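Local coordinates for hypothetical protein PH1948 (Pyrococcus horikoshii, PDB 1WY7) that binds S-adenosyl-L-homocysteine in a Rossmann-like methyltransferase fold and is probably an S-adenosylmethionine-dependent RNA methyltransferase, at residues 63-66 and 67-71; 93-96 and 97-100; 154-157 and 158-162. All coordinates share one frame; numbering follows the deposited sequence.

Contact 1: residues 63-66 and 67-71; sequences LSYG and ALLLG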
ATOM      1  N   LEU A  63       5.329  -2.693  -2.193  1.00 28.32           N
ATOM      2  CA  LEU A  63       4.621  -1.802  -3.104  1.00 26.65           C
ATOM      3  C   LEU A  63       5.553  -0.754  -3.702  1.00 27.00           C
ATOM      4  O   LEU A  63       5.452  -0.422  -4.886  1.00 23.30           O
ATOM      5  CB  LEU A  63       3.457  -1.105  -2.383  1.00 26.64           C
ATOM      6  CG  LEU A  63       2.312  -2.009  -1.925  1.00 24.54           C
ATOM      7  CD1 LEU A  63       1.199  -1.151  -1.358  1.00 23.59           C
ATOM      8  CD2 LEU A  63       1.781  -2.834  -3.120  1.00 26.57           C
ATOM      9  N   SER A  64       6.457  -0.244  -2.877  1.00 26.40           N
ATOM     10  CA  SER A  64       7.415   0.766  -3.309  1.00 27.48           C
ATOM     11  C   SER A  64       8.327   0.216  -4.396  1.00 28.27           C
ATOM     12  O   SER A  64       8.566   0.869  -5.414  1.00 26.17           O
ATOM     13  CB  SER A  64       8.278   1.204  -2.127  1.00 26.64           C
ATOM     14  OG  SER A  64       7.511   1.890  -1.163  1.00 25.57           O
ATOM     15  N   TYR A  65       8.846  -0.983  -4.152  1.00 27.91           N
ATOM     16  CA  TYR A  65       9.744  -1.644  -5.097  1.00 29.51           C
ATOM     17  C   TYR A  65       9.038  -1.839  -6.447  1.00 29.17           C
ATOM     18  O   TYR A  65       9.590  -1.500  -7.506  1.00 26.73           O
ATOM     19  CB  TYR A  65      10.193  -2.990  -4.515  1.00 30.88           C
ATOM     20  CG  TYR A  65      11.216  -3.731  -5.344  1.00 32.40           C
ATOM     21  CD1 TYR A  65      10.825  -4.631  -6.332  1.00 34.43           C
ATOM     22  CD2 TYR A  65      12.576  -3.546  -5.125  1.00 33.70           C
ATOM     23  CE1 TYR A  65      11.764  -5.334  -7.078  1.00 36.96           C
ATOM     24  CE2 TYR A  65      13.524  -4.241  -5.861  1.00 35.76           C
ATOM     25  CZ  TYR A  65      13.111  -5.135  -6.835  1.00 37.98           C
ATOM     26  OH  TYR A  65      14.042  -5.850  -7.551  1.00 41.73           O
ATOM     27  N   GLY A  66       7.814  -2.366  -6.396  1.00 27.43           N
ATOM     28  CA  GLY A  66       7.040  -2.592  -7.602  1.00 28.09           C
ATOM     29  C   GLY A  66       6.814  -1.311  -8.385  1.00 29.00           C
ATOM     30  O   GLY A  66       6.929  -1.296  -9.621  1.00 28.85           O
ATOM     31  N   ALA A  67       6.493  -0.234  -7.673  1.00 27.07           N
ATOM     32  CA  ALA A  67       6.250   1.056  -8.306  1.00 28.70           C
ATOM     33  C   ALA A  67       7.510   1.530  -9.018  1.00 30.02           C
ATOM     34  O   ALA A  67       7.450   1.965 -10.171  1.00 29.79           O
ATOM     35  CB  ALA A  67       5.814   2.095  -7.268  1.00 25.00           C
ATOM     36  N   LEU A  68       8.646   1.463  -8.324  1.00 32.67           N
ATOM     37  CA  LEU A  68       9.915   1.876  -8.907  1.00 34.33           C
ATOM     38  C   LEU A  68      10.184   0.995 -10.123  1.00 37.29           C
ATOM     39  O   LEU A  68      10.580   1.474 -11.185  1.00 38.43           O
ATOM     40  CB  LEU A  68      11.073   1.707  -7.917  1.00 32.14           C
ATOM     41  CG  LEU A  68      11.483   2.806  -6.930  1.00 32.70           C
ATOM     42  CD1 LEU A  68      11.470   4.178  -7.595  1.00 27.84           C
ATOM     43  CD2 LEU A  68      10.555   2.781  -5.771  1.00 34.30           C
ATOM     44  N   LEU A  69       9.965  -0.302  -9.945  1.00 38.70           N
ATOM     45  CA  LEU A  69      10.166  -1.285 -11.002  1.00 40.42           C
ATOM     46  C   LEU A  69       9.306  -0.919 -12.216  1.00 40.40           C
ATOM     47  O   LEU A  69       9.717  -1.102 -13.365  1.00 42.20           O
ATOM     48  CB  LEU A  69       9.768  -2.669 -10.474  1.00 40.80           C
ATOM     49  CG  LEU A  69      10.312  -3.936 -11.126  1.00 43.60           C
ATOM     50  CD1 LEU A  69       9.802  -4.035 -12.547  1.00 45.62           C
ATOM     51  CD2 LEU A  69      11.837  -3.920 -11.080  1.00 43.18           C
ATOM     52  N   LEU A  70       8.114  -0.391 -11.959  1.00 38.52           N
ATOM     53  CA  LEU A  70       7.218  -0.023 -13.043  1.00 36.53           C
ATOM     54  C   LEU A  70       7.403   1.400 -13.563  1.00 36.50           C
ATOM     55  O   LEU A  70       6.574   1.895 -14.309  1.00 38.34           O
ATOM     56  CB  LEU A  70       5.765  -0.260 -12.627  1.00 35.78           C
ATOM     57  CG  LEU A  70       5.153  -1.642 -12.914  1.00 34.66           C
ATOM     58  CD1 LEU A  70       6.137  -2.739 -12.644  1.00 34.67           C
ATOM     59  CD2 LEU A  70       3.907  -1.824 -12.073  1.00 34.79           C
ATOM     60  N   GLY A  71       8.483   2.063 -13.160  1.00 36.76           N
ATOM     61  CA  GLY A  71       8.752   3.396 -13.675  1.00 34.21           C
ATOM     62  C   GLY A  71       8.363   4.628 -12.889  1.00 34.51           C
ATOM     63  O   GLY A  71       8.300   5.722 -13.460  1.00 33.41           O
TER
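Gly66 meets the last turn of helix 62-69 through its carbonyl: Gly66 O accepts Leu70 N at 2.8 Å, bent to 136° at the hydrogen; Leu70 is the first residue to leave helical geometry. The side chain of Leu70 folds back over the same oxygen, with Leu70 CD1 3.4 Å from Gly66 O. One residue earlier, Tyr65 O takes Leu69 N at 2.7 Å, and Ala67 N reaches back to Leu63 O at 3.0 Å. Beyond that bond, the Ala67 methyl rests against the carbonyl oxygens of Leu63 and Ser64. Between side chains the touch is light: Tyr65, its CG anti to the backbone N (chi1 -175°), brings CE1 to 4.2 Å from Leu69 CD2, the methyl approaching obliquely. The helix then ends in a Schellman motif: Gly71, at positive phi, is the C-prime residue, its N bonds to Leu68 O at 2.9 Å, and Ala72 N bonds to Ala67 O. This helix is the crossover of the beta-alpha-beta unit from strand 52-56 to strand 74-79. Ala67 and Leu68 pack on Val75, Ser64 OG hydrogen-bonds to the Asp55 carboxylate, and Leu70 leans on Leu39 of helix 32-44, while Leu63 touches Ile117 and the bound S-adenosyl-L-homocysteine.

Contact 2: residues 93-96 and 97-100; sequences GEFK and GKFK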
ATOM      1  N   GLY A  93      17.507  -1.221  -2.526  1.00 36.35           N
ATOM      2  CA  GLY A  93      18.895  -0.918  -2.834  1.00 38.93           C
ATOM      3  C   GLY A  93      19.211  -0.586  -4.284  1.00 39.14           C
ATOM      4  O   GLY A  93      20.014   0.290  -4.544  1.00 39.51           O
ATOM      5  N   GLU A  94      18.578  -1.267  -5.230  1.00 41.31           N
ATOM      6  CA  GLU A  94      18.852  -1.012  -6.637  1.00 44.04           C
ATOM      7  C   GLU A  94      18.220   0.265  -7.196  1.00 44.07           C
ATOM      8  O   GLU A  94      18.455   0.630  -8.347  1.00 44.83           O
ATOM      9  CB  GLU A  94      18.427  -2.226  -7.457  1.00 47.31           C
ATOM     10  CG  GLU A  94      17.092  -2.787  -7.032  1.00 53.72           C
ATOM     11  CD  GLU A  94      16.782  -4.119  -7.678  1.00 55.74           C
ATOM     12  OE1 GLU A  94      16.681  -4.169  -8.925  1.00 58.44           O
ATOM     13  OE2 GLU A  94      16.637  -5.115  -6.935  1.00 56.55           O
ATOM     14  N   PHE A  95      17.422   0.951  -6.385  1.00 42.85           N
ATOM     15  CA  PHE A  95      16.803   2.185  -6.842  1.00 40.66           C
ATOM     16  C   PHE A  95      17.311   3.350  -6.018  1.00 40.46           C
ATOM     17  O   PHE A  95      16.635   4.366  -5.865  1.00 39.87           O
ATOM     18  CB  PHE A  95      15.281   2.091  -6.742  1.00 37.80           C
ATOM     19  CG  PHE A  95      14.685   1.092  -7.671  1.00 31.71           C
ATOM     20  CD1 PHE A  95      14.279  -0.149  -7.208  1.00 32.69           C
ATOM     21  CD2 PHE A  95      14.551   1.384  -9.020  1.00 32.04           C
ATOM     22  CE1 PHE A  95      13.742  -1.102  -8.081  1.00 32.03           C
ATOM     23  CE2 PHE A  95      14.018   0.442  -9.905  1.00 30.83           C
ATOM     24  CZ  PHE A  95      13.614  -0.804  -9.430  1.00 30.31           C
ATOM     25  N   LYS A  96      18.521   3.206  -5.496  1.00 41.21           N
ATOM     26  CA  LYS A  96      19.094   4.256  -4.677  1.00 42.23           C
ATOM     27  C   LYS A  96      18.971   5.627  -5.302  1.00 42.25           C
ATOM     28  O   LYS A  96      19.202   5.822  -6.493  1.00 42.19           O
ATOM     29  CB  LYS A  96      20.549   3.955  -4.315  1.00 45.49           C
ATOM     30  CG  LYS A  96      20.665   2.992  -3.141  1.00 49.21           C
ATOM     31  CD  LYS A  96      22.109   2.702  -2.754  1.00 51.86           C
ATOM     32  CE  LYS A  96      22.166   1.614  -1.686  1.00 53.86           C
ATOM     33  NZ  LYS A  96      23.559   1.263  -1.287  1.00 56.47           N
ATOM     34  N   GLY A  97      18.566   6.581  -4.475  1.00 42.16           N
ATOM     35  CA  GLY A  97      18.383   7.939  -4.941  1.00 40.91           C
ATOM     36  C   GLY A  97      17.017   8.215  -5.542  1.00 41.39           C
ATOM     37  O   GLY A  97      16.688   9.364  -5.811  1.00 40.82           O
ATOM     38  N   LYS A  98      16.213   7.177  -5.754  1.00 41.93           N
ATOM     39  CA  LYS A  98      14.884   7.358  -6.338  1.00 42.37           C
ATOM     40  C   LYS A  98      13.752   7.253  -5.303  1.00 41.88           C
ATOM     41  O   LYS A  98      12.576   7.411  -5.638  1.00 40.25           O
ATOM     42  CB  LYS A  98      14.661   6.341  -7.472  1.00 44.10           C
ATOM     43  CG  LYS A  98      15.513   6.600  -8.715  1.00 46.96           C
ATOM     44  CD  LYS A  98      15.324   5.537  -9.800  1.00 50.46           C
ATOM     45  CE  LYS A  98      13.892   5.486 -10.354  1.00 51.86           C
ATOM     46  NZ  LYS A  98      13.450   6.748 -11.033  1.00 54.22           N
ATOM     47  N   PHE A  99      14.108   6.989  -4.048  1.00 40.07           N
ATOM     48  CA  PHE A  99      13.114   6.877  -2.987  1.00 38.33           C
ATOM     49  C   PHE A  99      13.513   7.655  -1.737  1.00 37.39           C
ATOM     50  O   PHE A  99      14.691   7.851  -1.464  1.00 35.55           O
ATOM     51  CB  PHE A  99      12.886   5.412  -2.615  1.00 34.70           C
ATOM     52  CG  PHE A  99      14.040   4.772  -1.897  1.00 34.31           C
ATOM     53  CD1 PHE A  99      14.145   4.845  -0.515  1.00 33.65           C
ATOM     54  CD2 PHE A  99      15.022   4.094  -2.602  1.00 32.89           C
ATOM     55  CE1 PHE A  99      15.203   4.253   0.151  1.00 33.48           C
ATOM     56  CE2 PHE A  99      16.088   3.499  -1.942  1.00 33.85           C
ATOM     57  CZ  PHE A  99      16.177   3.578  -0.563  1.00 33.32           C
ATOM     58  N   LYS A 100      12.517   8.115  -0.992  1.00 36.78           N
ATOM     59  CA  LYS A 100      12.760   8.837   0.245  1.00 36.74           C
ATOM     60  C   LYS A 100      11.997   8.142   1.357  1.00 35.90           C
ATOM     61  O   LYS A 100      10.995   7.474   1.106  1.00 35.73           O
ATOM     62  CB  LYS A 100      12.318  10.297   0.134  1.00 37.72           C
ATOM     63  CG  LYS A 100      13.118  11.090  -0.894  1.00 44.18           C
ATOM     64  CD  LYS A 100      12.950  12.581  -0.708  1.00 47.96           C
ATOM     65  CE  LYS A 100      11.497  12.995  -0.824  1.00 52.44           C
ATOM     66  NZ  LYS A 100      10.947  12.765  -2.188  1.00 53.95           N
TER
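Phe95 O receives Lys98 N at 2.8 Å, with an angle of 151° at the hydrogen. This bond closes a type II beta turn running from Phe95 to Lys98. The same oxygen is hemmed in by carbon: Lys98 CB comes to 3.2 Å from it, and Phe95 O also lies at the edge of the Phe99 ring, near its plane, 3.7 Å from Phe99 CD2. Phe99 turns back this way because its CG sits between the backbone N and the carbonyl carbon (chi1 70°), which also carries Phe99 CE2 to 4.1 Å from Lys96 CA. Lys98 CD lies at the edge of the Phe95 ring, 4.3 Å from Phe95 CD2; beyond it the chain bends at chi3 and chi4 and brings the ammonium to Lys73 O, to which it bonds. Gly97 takes the left-handed corner at positive phi, where a CB would collide with Lys96 O. Phe95 in turn leans on Leu68 and Leu69 of helix 62-69. The whole is a tight connection between helix 82-91 and strand 99-103, an edge strand of the sheet in this Rossmann-like methyltransferase fold, and its type II turn has glycine in the position characteristic of that class.

Contact 3: residues 154-157 and 158-162; sequences VRRF and IEKFS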
ATOM      1  N   VAL A 154     -17.171  -3.247   5.937  1.00 39.17           N
ATOM      2  CA  VAL A 154     -16.025  -2.477   5.493  1.00 37.08           C
ATOM      3  C   VAL A 154     -16.320  -1.771   4.171  1.00 36.47           C
ATOM      4  O   VAL A 154     -16.058  -0.572   4.036  1.00 34.15           O
ATOM      5  CB  VAL A 154     -14.772  -3.372   5.354  1.00 37.93           C
ATOM      6  CG1 VAL A 154     -13.570  -2.536   4.887  1.00 37.54           C
ATOM      7  CG2 VAL A 154     -14.464  -4.022   6.685  1.00 35.20           C
ATOM      8  N   ARG A 155     -16.872  -2.506   3.207  1.00 34.85           N
ATOM      9  CA  ARG A 155     -17.198  -1.927   1.907  1.00 36.31           C
ATOM     10  C   ARG A 155     -18.126  -0.724   2.057  1.00 37.85           C
ATOM     11  O   ARG A 155     -17.927   0.312   1.416  1.00 37.67           O
ATOM     12  CB  ARG A 155     -17.859  -2.978   1.013  1.00 34.92           C
ATOM     13  CG  ARG A 155     -16.950  -4.151   0.694  1.00 35.37           C
ATOM     14  CD  ARG A 155     -17.622  -5.212  -0.166  1.00 32.71           C
ATOM     15  NE  ARG A 155     -16.616  -5.963  -0.907  1.00 33.83           N
ATOM     16  CZ  ARG A 155     -16.872  -6.973  -1.735  1.00 36.07           C
ATOM     17  NH1 ARG A 155     -15.868  -7.576  -2.361  1.00 34.48           N
ATOM     18  NH2 ARG A 155     -18.121  -7.388  -1.934  1.00 31.78           N
ATOM     19  N   ARG A 156     -19.152  -0.872   2.892  1.00 39.09           N
ATOM     20  CA  ARG A 156     -20.105   0.207   3.136  1.00 40.29           C
ATOM     21  C   ARG A 156     -19.374   1.421   3.696  1.00 37.75           C
ATOM     22  O   ARG A 156     -19.577   2.545   3.247  1.00 35.85           O
ATOM     23  CB  ARG A 156     -21.180  -0.243   4.140  1.00 43.78           C
ATOM     24  CG  ARG A 156     -22.041   0.910   4.667  1.00 50.85           C
ATOM     25  CD  ARG A 156     -23.008   0.494   5.787  1.00 56.07           C
ATOM     26  NE  ARG A 156     -24.045  -0.420   5.309  1.00 61.43           N
ATOM     27  CZ  ARG A 156     -25.152  -0.723   5.983  1.00 64.58           C
ATOM     28  NH1 ARG A 156     -26.035  -1.567   5.462  1.00 63.75           N
ATOM     29  NH2 ARG A 156     -25.380  -0.178   7.178  1.00 67.88           N
ATOM     30  N   PHE A 157     -18.519   1.186   4.681  1.00 38.61           N
ATOM     31  CA  PHE A 157     -17.765   2.281   5.286  1.00 39.86           C
ATOM     32  C   PHE A 157     -16.829   2.968   4.297  1.00 38.89           C
ATOM     33  O   PHE A 157     -16.858   4.193   4.157  1.00 38.50           O
ATOM     34  CB  PHE A 157     -16.961   1.797   6.497  1.00 41.17           C
ATOM     35  CG  PHE A 157     -15.917   2.788   6.962  1.00 45.41           C
ATOM     36  CD1 PHE A 157     -14.575   2.622   6.626  1.00 46.35           C
ATOM     37  CD2 PHE A 157     -16.281   3.904   7.709  1.00 45.53           C
ATOM     38  CE1 PHE A 157     -13.618   3.551   7.027  1.00 48.21           C
ATOM     39  CE2 PHE A 157     -15.331   4.837   8.113  1.00 46.70           C
ATOM     40  CZ  PHE A 157     -13.998   4.660   7.772  1.00 47.59           C
ATOM     41  N   ILE A 158     -16.002   2.185   3.613  1.00 37.08           N
ATOM     42  CA  ILE A 158     -15.069   2.743   2.648  1.00 35.27           C
ATOM     43  C   ILE A 158     -15.769   3.617   1.613  1.00 35.07           C
ATOM     44  O   ILE A 158     -15.293   4.702   1.271  1.00 33.74           O
ATOM     45  CB  ILE A 158     -14.299   1.622   1.933  1.00 33.64           C
ATOM     46  CG1 ILE A 158     -13.403   0.903   2.937  1.00 33.57           C
ATOM     47  CG2 ILE A 158     -13.447   2.204   0.803  1.00 34.10           C
ATOM     48  CD1 ILE A 158     -12.223   1.721   3.405  1.00 32.67           C
ATOM     49  N   GLU A 159     -16.902   3.144   1.116  1.00 36.51           N
ATOM     50  CA  GLU A 159     -17.651   3.882   0.108  1.00 38.70           C
ATOM     51  C   GLU A 159     -18.163   5.201   0.691  1.00 39.84           C
ATOM     52  O   GLU A 159     -18.093   6.249   0.047  1.00 39.66           O
ATOM     53  CB  GLU A 159     -18.822   3.022  -0.382  1.00 39.24           C
ATOM     54  CG  GLU A 159     -19.089   3.137  -1.870  1.00 42.93           C
ATOM     55  CD  GLU A 159     -18.025   2.464  -2.726  1.00 42.96           C
ATOM     56  OE1 GLU A 159     -17.618   3.079  -3.730  1.00 44.80           O
ATOM     57  OE2 GLU A 159     -17.606   1.325  -2.414  1.00 42.22           O
ATOM     58  N   LYS A 160     -18.673   5.143   1.920  1.00 41.62           N
ATOM     59  CA  LYS A 160     -19.197   6.331   2.596  1.00 44.15           C
ATOM     60  C   LYS A 160     -18.095   7.290   3.036  1.00 43.88           C
ATOM     61  O   LYS A 160     -18.202   8.500   2.842  1.00 43.39           O
ATOM     62  CB  LYS A 160     -20.040   5.945   3.824  1.00 46.79           C
ATOM     63  CG  LYS A 160     -21.507   5.660   3.508  1.00 50.73           C
ATOM     64  CD  LYS A 160     -22.341   5.393   4.764  1.00 53.37           C
ATOM     65  CE  LYS A 160     -21.958   4.074   5.423  1.00 55.80           C
ATOM     66  NZ  LYS A 160     -22.840   3.724   6.581  1.00 57.45           N
ATOM     67  N   PHE A 161     -17.035   6.750   3.627  1.00 42.78           N
ATOM     68  CA  PHE A 161     -15.933   7.585   4.097  1.00 41.89           C
ATOM     69  C   PHE A 161     -15.251   8.350   2.958  1.00 41.18           C
ATOM     70  O   PHE A 161     -14.997   9.553   3.075  1.00 40.10           O
ATOM     71  CB  PHE A 161     -14.908   6.729   4.844  1.00 41.73           C
ATOM     72  CG  PHE A 161     -13.875   7.529   5.603  1.00 43.81           C
ATOM     73  CD1 PHE A 161     -12.657   7.852   5.018  1.00 42.35           C
ATOM     74  CD2 PHE A 161     -14.108   7.918   6.924  1.00 43.06           C
ATOM     75  CE1 PHE A 161     -11.686   8.539   5.731  1.00 44.26           C
ATOM     76  CE2 PHE A 161     -13.142   8.606   7.646  1.00 43.20           C
ATOM     77  CZ  PHE A 161     -11.928   8.916   7.052  1.00 44.28           C
ATOM     78  N   SER A 162     -14.967   7.668   1.854  1.00 38.43           N
ATOM     79  CA  SER A 162     -14.315   8.328   0.734  1.00 38.65           C
ATOM     80  C   SER A 162     -15.211   9.423   0.166  1.00 38.64           C
ATOM     81  O   SER A 162     -14.741  10.489  -0.230  1.00 35.63           O
ATOM     82  CB  SER A 162     -13.973   7.316  -0.375  1.00 39.41           C
ATOM     83  OG  SER A 162     -15.142   6.773  -0.971  1.00 38.73           O
TER
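Phe157 and Phe161, one helical turn apart, carry the aromatic part of this contact. Their side chains run side by side and point the same way, both with CG anti to the backbone N (chi1 166° in Phe157). The rings meet obliquely, their centroids 5.0 Å apart and their planes at 39°, with Phe157 CZ 3.4 Å from Phe161 CD2. A CH-pi contact accompanies them: Phe161 CB stands over one face of the Phe157 ring, 3.9 Å from its centroid and offset toward the rim. Cutting Phe157 back to an alanine would probably leave the CB and ring of Phe161 without this aromatic surface and allow that ring more freedom to turn.

Aliphatic packing follows on the side that faces the sheet. Val154 CG1 lies 4.0 Å from Ile158 CG1, the two chains alongside each other, and Ile158 CD1 reaches the Phe157 ring at CD1. Helix 152-164 lies against the sheet of the Rossmann-like fold, linking strand 143-149 to the antiparallel strand 167-179 at the sheet's edge. Ile158 accordingly packs on His148, Tyr198 and Phe200, while Phe161 touches Leu134 of helix 131-140.

Backbone bonds string these turns together. Ile158 N bonds to Val154 O at 2.8 Å, and Phe161 N to Phe157 O at 2.6 Å.

Charged chains occupy another side. Arg156 and Lys160 lie alongside each other, pointing the same way, with Arg156 CG 3.3 Å from Lys160 CE; the bend of Lys160 at chi3 brings its CE there and its NZ beside Arg156 CD. Their like charges, Arg156 NE and Lys160 NZ, stay 4.5 Å apart, a proximity that solvent probably screens, since both chains are exposed. Arg155 turns instead to Asp196 of strand 191-202, which holds its NE in a salt bridge.

Along the chain the contacts come in series. Contacts 1 and 2 are neighbours, their centres 11 Å apart, on the same side of the chain's centre and both within the methyltransferase small domain. They touch directly: Tyr65 OH probably hydrogen-bonds Glu94 OE2 at 2.8 Å, and Phe95 packs against the ring of Tyr65. Helix 62-69 is thereby tied to the turn leading into edge strand 99-103. Contact 3 lies on the opposite side of the chain's centre, 27 Å from contact 1 and 34 Å from contact 2 between centres, on helix 152-164 near the other edge strand, 167-179. One seven-stranded sheet spans the distance; of the three, only contact 1 reaches the bound S-adenosyl-L-homocysteine.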